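Local coordinates for CRISPR-associated endoribonuclease Cas2 2 (Sulfolobus solfataricus, PDB 3EXC), which cuts single-stranded RNA as a magnesium-dependent endoribonuclease of the CRISPR antiviral defence system and forms a homodimer, at residues Val12-Asp15 and Ser16-Asn19; Leu50-Val53 and Val54-Val58; Ile68-Ile72 and Arg73-Arg77. The protein carries 2 engineered substitutions. All blocks are in the same frame, centred on the assembly; numbering follows the deposited sequence.

Contact 1: residues Val12-Asp15 and Ser16-Asn19; sequences VSDD and SKRN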
loop_
_atom_site.group_PDB
_atom_site.type_symbol
_atom_site.label_atom_id
_atom_site.label_comp_id
_atom_site.label_asym_id
_atom_site.label_seq_id
_atom_site.Cartn_x
_atom_site.Cartn_y
_atom_site.Cartn_z
ATOM N N VAL A 12 10.029 2.217 -4.584
ATOM C CA VAL A 12 10.952 2.305 -5.649
ATOM C C VAL A 12 11.982 3.381 -5.316
ATOM O O VAL A 12 11.619 4.548 -5.269
ATOM C CB VAL A 12 10.236 2.669 -6.953
ATOM C CG1 VAL A 12 11.244 3.010 -8.008
ATOM C CG2 VAL A 12 9.345 1.483 -7.406
ATOM N N SER A 13 13.245 2.991 -5.073
ATOM C CA SER A 13 14.310 3.965 -4.720
ATOM C C SER A 13 14.614 5.051 -5.753
ATOM O O SER A 13 14.513 6.222 -5.417
ATOM C CB SER A 13 15.603 3.288 -4.239
ATOM O OG SER A 13 15.431 2.948 -2.860
ATOM N N ASP A 14 14.970 4.688 -6.983
ATOM C CA ASP A 14 15.215 5.697 -8.052
ATOM C C ASP A 14 13.972 6.603 -8.403
ATOM O O ASP A 14 12.976 6.135 -8.983
ATOM C CB ASP A 14 15.764 4.968 -9.283
ATOM C CG ASP A 14 16.199 5.893 -10.385
ATOM O OD1 ASP A 14 15.935 7.110 -10.347
ATOM O OD2 ASP A 14 16.844 5.385 -11.326
ATOM N N ASP A 15 14.051 7.893 -8.041
ATOM C CA ASP A 15 13.040 8.941 -8.360
ATOM C C ASP A 15 12.439 8.820 -9.764
ATOM O O ASP A 15 11.235 8.976 -9.970
ATOM C CB ASP A 15 13.667 10.358 -8.245
ATOM C CG ASP A 15 13.183 11.155 -7.017
ATOM O OD1 ASP A 15 13.334 12.410 -7.013
ATOM O OD2 ASP A 15 12.672 10.540 -6.055
ATOM N N SER A 16 13.297 8.559 -10.728
ATOM C CA SER A 16 12.903 8.505 -12.102
ATOM C C SER A 16 12.137 7.225 -12.464
ATOM O O SER A 16 11.193 7.266 -13.250
ATOM C CB SER A 16 14.165 8.661 -12.922
ATOM O OG SER A 16 13.892 8.287 -14.240
ATOM N N LYS A 17 12.544 6.096 -11.885
ATOM C CA LYS A 17 11.825 4.846 -12.054
ATOM C C LYS A 17 10.469 4.924 -11.396
ATOM O O LYS A 17 9.510 4.403 -11.949
ATOM C CB LYS A 17 12.578 3.648 -11.466
ATOM C CG LYS A 17 13.847 3.250 -12.210
ATOM C CD LYS A 17 14.299 1.890 -11.722
ATOM C CE LYS A 17 15.778 1.864 -11.347
ATOM N NZ LYS A 17 16.666 1.501 -12.479
ATOM N N ARG A 18 10.385 5.570 -10.233
ATOM C CA ARG A 18 9.092 5.728 -9.568
ATOM C C ARG A 18 8.033 6.408 -10.450
ATOM O O ARG A 18 6.897 5.973 -10.512
ATOM C CB ARG A 18 9.165 6.431 -8.198
ATOM C CG ARG A 18 7.767 6.659 -7.505
ATOM C CD ARG A 18 7.803 6.858 -5.972
ATOM N NE ARG A 18 8.728 7.947 -5.738
ATOM C CZ ARG A 18 10.051 7.779 -5.634
ATOM N NH1 ARG A 18 10.547 6.552 -5.683
ATOM N NH2 ARG A 18 10.882 8.811 -5.465
ATOM N N ASN A 19 8.360 7.470 -11.167
ATOM C CA ASN A 19 7.263 8.013 -11.943
ATOM C C ASN A 19 7.060 7.440 -13.321
ATOM O O ASN A 19 5.958 7.562 -13.838
ATOM C CB ASN A 19 7.288 9.511 -11.993
ATOM C CG ASN A 19 8.630 10.030 -12.151
ATOM O OD1 ASN A 19 8.845 11.226 -11.983
ATOM N ND2 ASN A 19 9.582 9.150 -12.476
#
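Asp15 OD2 receives Arg18 NH2 at 2.6 Å, a short salt bridge across one helical turn. The two flat groups are not coplanar: carboxylate and guanidinium planes stand 70° apart. A single oxygen and a single nitrogen carry the pairing. The arginine chain starts extended, with CG anti to the backbone N, then bends at chi3 (54°). That bend folds the guanidinium back over the first turn. Ser13 O lies at its edge, in its plane. The approach of Arg18 NH1 to Val12 O is modelled too close and is doubtful.

Asp14 is the N-cap of the helix. Its OD1 accepts from Ser16 N at 3.0 Å, and the amide comes in from above the carboxylate plane, 46° out of it. This side-chain bond serves an amide of the first turn. Asp14 O accepts from Arg18 N at 2.9 Å, nearly straight at the hydrogen. Asp14 thus caps with its side chain and opens the helical bonding with its carbonyl. Lys17 crosses the Asp14 side chain at about a right angle, with CE 3.7 Å from Asp14 OD2. Its NZ stays beyond salt-bridge range, so any attraction there is probably loose. Val12, which is buried, brings CG1 to 3.8 Å from Lys17 CB.

The segment joins strand 5-11, which ends at Asp11, the predicted catalytic magnesium ligand, to helix 15-27. Ser13 N is hydrogen-bonded to Asp63 OD1, and Val12 packs on Val58 and Asp63. The contact lies where strand 5-11 passes into helix 15-27 in the ferredoxin-like fold, with the 58-63 loop leading into strand 64-70 beside it.

Contact 2: residues Leu50-Val53 and Val54-Val58; sequences LVRV and VKLIV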
loop_
_atom_site.group_PDB
_atom_site.type_symbol
_atom_site.label_atom_id
_atom_site.label_comp_id
_atom_site.label_asym_id
_atom_site.label_seq_id
_atom_site.Cartn_x
_atom_site.Cartn_y
_atom_site.Cartn_z
ATOM N N LEU A 50 0.456 -6.402 -16.389
ATOM C CA LEU A 50 0.763 -5.688 -15.158
ATOM C C LEU A 50 2.099 -6.155 -14.544
ATOM O O LEU A 50 2.987 -5.347 -14.275
ATOM C CB LEU A 50 -0.380 -5.798 -14.133
ATOM C CG LEU A 50 -0.138 -5.094 -12.814
ATOM C CD1 LEU A 50 0.056 -3.651 -13.111
ATOM C CD2 LEU A 50 -1.342 -5.272 -11.890
ATOM N N VAL A 51 2.249 -7.452 -14.347
ATOM C CA VAL A 51 3.461 -7.962 -13.770
ATOM C C VAL A 51 4.655 -7.663 -14.664
ATOM O O VAL A 51 5.694 -7.226 -14.154
ATOM C CB VAL A 51 3.319 -9.463 -13.453
ATOM C CG1 VAL A 51 4.632 -10.083 -13.032
ATOM C CG2 VAL A 51 2.258 -9.667 -12.352
ATOM N N ARG A 52 4.516 -7.858 -15.979
ATOM C CA ARG A 52 5.622 -7.592 -16.910
ATOM C C ARG A 52 5.999 -6.108 -16.815
ATOM O O ARG A 52 7.155 -5.760 -16.652
ATOM C CB ARG A 52 5.265 -8.016 -18.338
ATOM C CG ARG A 52 6.325 -8.909 -19.055
ATOM C CD ARG A 52 6.478 -8.587 -20.577
ATOM N NE ARG A 52 5.354 -7.826 -21.221
ATOM C CZ ARG A 52 5.230 -7.600 -22.553
ATOM N NH1 ARG A 52 4.186 -6.910 -23.011
ATOM N NH2 ARG A 52 6.150 -8.061 -23.440
ATOM N N VAL A 53 5.035 -5.210 -16.834
ATOM C CA VAL A 53 5.351 -3.790 -16.696
ATOM C C VAL A 53 6.134 -3.460 -15.443
ATOM O O VAL A 53 7.158 -2.767 -15.489
ATOM C CB VAL A 53 4.063 -2.959 -16.681
ATOM C CG1 VAL A 53 4.242 -1.553 -15.987
ATOM C CG2 VAL A 53 3.470 -2.888 -18.077
ATOM N N VAL A 54 5.651 -3.929 -14.300
ATOM C CA VAL A 54 6.324 -3.631 -13.080
ATOM C C VAL A 54 7.737 -4.177 -13.136
ATOM O O VAL A 54 8.672 -3.467 -12.864
ATOM C CB VAL A 54 5.537 -4.216 -11.889
ATOM C CG1 VAL A 54 6.381 -4.126 -10.637
ATOM C CG2 VAL A 54 4.203 -3.479 -11.709
ATOM N N LYS A 55 7.905 -5.444 -13.509
ATOM C CA LYS A 55 9.271 -6.046 -13.537
ATOM C C LYS A 55 10.280 -5.291 -14.452
ATOM O O LYS A 55 11.488 -5.180 -14.131
ATOM C CB LYS A 55 9.246 -7.525 -13.953
ATOM C CG LYS A 55 8.593 -8.516 -12.972
ATOM C CD LYS A 55 8.750 -9.969 -13.509
ATOM C CE LYS A 55 8.144 -10.953 -12.501
ATOM N NZ LYS A 55 9.052 -11.302 -11.322
ATOM N N LEU A 56 9.787 -4.776 -15.575
ATOM C CA LEU A 56 10.664 -4.141 -16.557
ATOM C C LEU A 56 11.094 -2.785 -16.027
ATOM O O LEU A 56 12.209 -2.345 -16.304
ATOM C CB LEU A 56 9.964 -4.024 -17.897
ATOM C CG LEU A 56 9.667 -5.313 -18.698
ATOM C CD1 LEU A 56 8.845 -5.109 -19.971
ATOM C CD2 LEU A 56 10.926 -6.042 -19.115
ATOM N N ILE A 57 10.256 -2.143 -15.218
ATOM C CA ILE A 57 10.550 -0.779 -14.787
ATOM C C ILE A 57 11.375 -0.726 -13.501
ATOM O O ILE A 57 12.274 0.082 -13.372
ATOM C CB ILE A 57 9.237 0.074 -14.576
ATOM C CG1 ILE A 57 8.589 0.383 -15.932
ATOM C CG2 ILE A 57 9.560 1.433 -13.825
ATOM C CD1 ILE A 57 7.136 0.851 -15.785
ATOM N N VAL A 58 11.012 -1.526 -12.506
ATOM C CA VAL A 58 11.662 -1.352 -11.230
ATOM C C VAL A 58 12.982 -2.128 -11.223
ATOM O O VAL A 58 13.150 -3.075 -12.025
ATOM C CB VAL A 58 10.760 -1.829 -10.062
ATOM C CG1 VAL A 58 9.390 -1.081 -10.134
ATOM C CG2 VAL A 58 10.633 -3.365 -10.053
#
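Val53 CG1 and Ile57 CD1 meet at 3.8 Å along one side of helix 47-57. The two side chains lie side by side and point the same way, one turn apart. Ile57 CG1 stands anti to its carbonyl carbon (chi1 -71°), and the nearly extended chi2 carries CD1 back along the helix to the valine. Val51 and Lys55 make a similar pair. Here Val51 CG1 touches Lys55 CE at 3.7 Å. The lysine is extended through chi2 and chi3, which keeps CD and CE beside the valine; the bend at chi4 turns only NZ. Leu50 CD1 and Val54 CG2 touch more loosely, at 4.4 Å.

These are the i to i+4 spacings of an alpha helix, and its backbone bonds fix them. Lys55 N donates to Val51 O at 2.9 Å, and Val54 N to Leu50 O at 3.0 Å; both are nearly straight. Leu56 N bonds Arg52 O in the same pattern. Toward the C-terminal end the geometry slackens. Ile57 N reaches Val53 O at 3.2 Å with a more bent bond (139°), and Leu56 N adds a weak one to the same oxygen. Val54 O is gripped by the amides of both Ile57 and Val58, where the helix ends.

Leu50 and Val54 meet Ile67 and Val65 of strand 64-70 and Leu25 and Leu21 of helix 15-27. Val53 and Ile57 lean on Asn24 of that helix. Val51 packs on Ile79 and Val54 on Ile81 of the second subunit. In this ferredoxin-like fold, helix 47-57 packs against strand 64-70, helix 15-27 and the second subunit.

Contact 3: residues Ile68-Ile72 and Arg73-Arg77; sequences IPLGI and RDWER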
loop_
_atom_site.group_PDB
_atom_site.type_symbol
_atom_site.label_atom_id
_atom_site.label_comp_id
_atom_site.label_asym_id
_atom_site.label_seq_id
_atom_site.Cartn_x
_atom_site.Cartn_y
_atom_site.Cartn_z
ATOM N N ILE A 68 -1.749 -6.892 -4.991
ATOM C CA ILE A 68 -2.606 -7.507 -3.991
ATOM C C ILE A 68 -4.051 -7.513 -4.475
ATOM O O ILE A 68 -4.596 -6.450 -4.698
ATOM C CB ILE A 68 -2.576 -6.709 -2.695
ATOM C CG1 ILE A 68 -1.137 -6.695 -2.121
ATOM C CG2 ILE A 68 -3.500 -7.393 -1.644
ATOM C CD1 ILE A 68 -0.941 -5.681 -1.066
ATOM N N PRO A 69 -4.665 -8.711 -4.658
ATOM C CA PRO A 69 -6.106 -8.785 -5.028
ATOM C C PRO A 69 -6.987 -8.527 -3.812
ATOM O O PRO A 69 -6.610 -8.935 -2.715
ATOM C CB PRO A 69 -6.280 -10.262 -5.470
ATOM C CG PRO A 69 -5.186 -11.021 -4.632
ATOM C CD PRO A 69 -4.031 -10.049 -4.504
ATOM N N LEU A 70 -8.096 -7.803 -3.951
ATOM C CA LEU A 70 -9.076 -7.799 -2.898
ATOM C C LEU A 70 -10.475 -7.750 -3.413
ATOM O O LEU A 70 -10.658 -7.470 -4.562
ATOM C CB LEU A 70 -8.839 -6.695 -1.928
ATOM C CG LEU A 70 -8.748 -5.288 -2.411
ATOM C CD1 LEU A 70 -8.416 -4.558 -1.163
ATOM C CD2 LEU A 70 -7.652 -5.211 -3.384
ATOM N N GLY A 71 -11.438 -8.135 -2.600
ATOM C CA GLY A 71 -12.833 -8.132 -3.043
ATOM C C GLY A 71 -13.294 -6.678 -3.005
ATOM O O GLY A 71 -12.786 -5.823 -2.254
ATOM N N ILE A 72 -14.267 -6.380 -3.817
ATOM C CA ILE A 72 -14.850 -5.061 -3.874
ATOM C C ILE A 72 -15.320 -4.592 -2.482
ATOM O O ILE A 72 -15.108 -3.433 -2.131
ATOM C CB ILE A 72 -15.995 -5.050 -4.970
ATOM C CG1 ILE A 72 -16.676 -3.676 -5.064
ATOM C CG2 ILE A 72 -17.042 -6.091 -4.684
ATOM C CD1 ILE A 72 -15.592 -2.470 -5.381
ATOM N N ARG A 73 -15.967 -5.461 -1.691
ATOM C CA ARG A 73 -16.503 -5.042 -0.404
ATOM C C ARG A 73 -15.378 -4.736 0.585
ATOM O O ARG A 73 -15.538 -3.835 1.378
ATOM C CB ARG A 73 -17.500 -6.052 0.178
ATOM C CG ARG A 73 -18.791 -6.102 -0.608
ATOM C CD ARG A 73 -19.647 -4.783 -0.495
ATOM N NE ARG A 73 -20.040 -4.490 0.897
ATOM C CZ ARG A 73 -19.817 -3.347 1.545
ATOM N NH1 ARG A 73 -20.205 -3.250 2.794
ATOM N NH2 ARG A 73 -19.218 -2.304 0.962
ATOM N N ASP A 74 -14.257 -5.469 0.537
ATOM C CA ASP A 74 -13.097 -5.134 1.377
ATOM C C ASP A 74 -12.539 -3.768 1.002
ATOM O O ASP A 74 -12.155 -2.988 1.862
ATOM C CB ASP A 74 -11.899 -6.091 1.139
ATOM C CG ASP A 74 -12.233 -7.550 1.385
ATOM O OD1 ASP A 74 -12.955 -7.805 2.420
ATOM O OD2 ASP A 74 -11.754 -8.443 0.524
ATOM N N TRP A 75 -12.430 -3.465 -0.285
ATOM C CA TRP A 75 -11.939 -2.141 -0.676
ATOM C C TRP A 75 -12.907 -1.022 -0.193
ATOM O O TRP A 75 -12.532 0.029 0.381
ATOM C CB TRP A 75 -11.868 -2.131 -2.183
ATOM C CG TRP A 75 -11.590 -0.768 -2.706
ATOM C CD1 TRP A 75 -12.410 -0.001 -3.497
ATOM C CD2 TRP A 75 -10.412 0.008 -2.460
ATOM N NE1 TRP A 75 -11.794 1.225 -3.766
ATOM C CE2 TRP A 75 -10.570 1.245 -3.147
ATOM C CE3 TRP A 75 -9.246 -0.210 -1.690
ATOM C CZ2 TRP A 75 -9.614 2.254 -3.091
ATOM C CZ3 TRP A 75 -8.275 0.782 -1.654
ATOM C CH2 TRP A 75 -8.476 2.008 -2.331
ATOM N N GLU A 76 -14.195 -1.261 -0.437
ATOM C CA GLU A 76 -15.245 -0.325 0.004
ATOM C C GLU A 76 -15.195 -0.030 1.498
ATOM O O GLU A 76 -15.427 1.062 1.903
ATOM C CB GLU A 76 -16.630 -0.855 -0.410
ATOM C CG GLU A 76 -16.756 -0.632 -1.870
ATOM C CD GLU A 76 -18.099 -1.033 -2.432
ATOM O OE1 GLU A 76 -18.849 -1.815 -1.783
ATOM O OE2 GLU A 76 -18.425 -0.547 -3.553
ATOM N N ARG A 77 -14.894 -1.013 2.310
ATOM C CA ARG A 77 -14.880 -0.809 3.713
ATOM C C ARG A 77 -13.534 -0.363 4.218
ATOM O O ARG A 77 -13.342 -0.344 5.386
ATOM C CB ARG A 77 -15.261 -2.091 4.440
ATOM C CG ARG A 77 -16.689 -2.556 4.097
ATOM C CD ARG A 77 -17.333 -3.344 5.268
ATOM N NE ARG A 77 -17.823 -2.333 6.234
ATOM C CZ ARG A 77 -17.375 -2.158 7.502
ATOM N NH1 ARG A 77 -17.877 -1.191 8.231
ATOM N NH2 ARG A 77 -16.492 -2.959 8.063
#
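Gly71 and Asp74 pair where the last strand of the ferredoxin-like core passes into the short helix 72-76. Gly71 is the N-cap, and its N donates to Asp74 OD2 at 3.2 Å, one half of a capping box. The amide meets the anti side of that oxygen, 28° out of the carboxylate plane. Asp74 CG stands anti to the carbonyl carbon (chi1 -58°), which turns the carboxylate back toward the start of the helix. Gly71 O in turn accepts from Trp75 N at 3.1 Å. The glycine is thus held at both its N and its O.

Trp75 takes the other course, with CG anti to the backbone N (chi1 171°). Its side chain touches Leu7 of strand 5-11 and Ile68 of the second subunit. Lys5 and Arg78 make cation-pi contacts with the ring. Ile72 CD1 comes to the ring edge, 4.4 Å from Trp75 CD1. Leu70 CD1 touches Trp75 CB at 4.3 Å, and Leu70 packs on Ile68 of the second subunit.

Ile72 crosses Glu76 at a slant, its CD1 3.9 Å from Glu76 OE2. Arg73 curls through bends at chi2 and chi3 to reach the same carboxylate. There Arg73 NH2 donates to Glu76 OE1 at 2.8 Å in a salt bridge, nearly within the guanidinium plane and on the anti side of the oxygen.

Overall arrangement
From the N terminus, strand 5-11 leads into contact 1, which turns the chain into helix 15-27. Strands 31-34 and 37-41 follow. Contact 2 then lies on helix 47-57 and its end, and contact 3 turns strand 64-70 into helix 72-76. Contacts 1 and 3 each close a short turn; contact 2 closes no loop and runs along one helix. They come in series, and none nests in or crosses another. Contacts 1 and 2 touch: Lys17 CD lies against Ile57 O, bringing the start of helix 15-27 beside the end of helix 47-57. Contact 3 sits across the chain's centre, about 27 Å from contact 1 between centres. Contacts 2 and 3 both reach the second subunit; contact 1 does not.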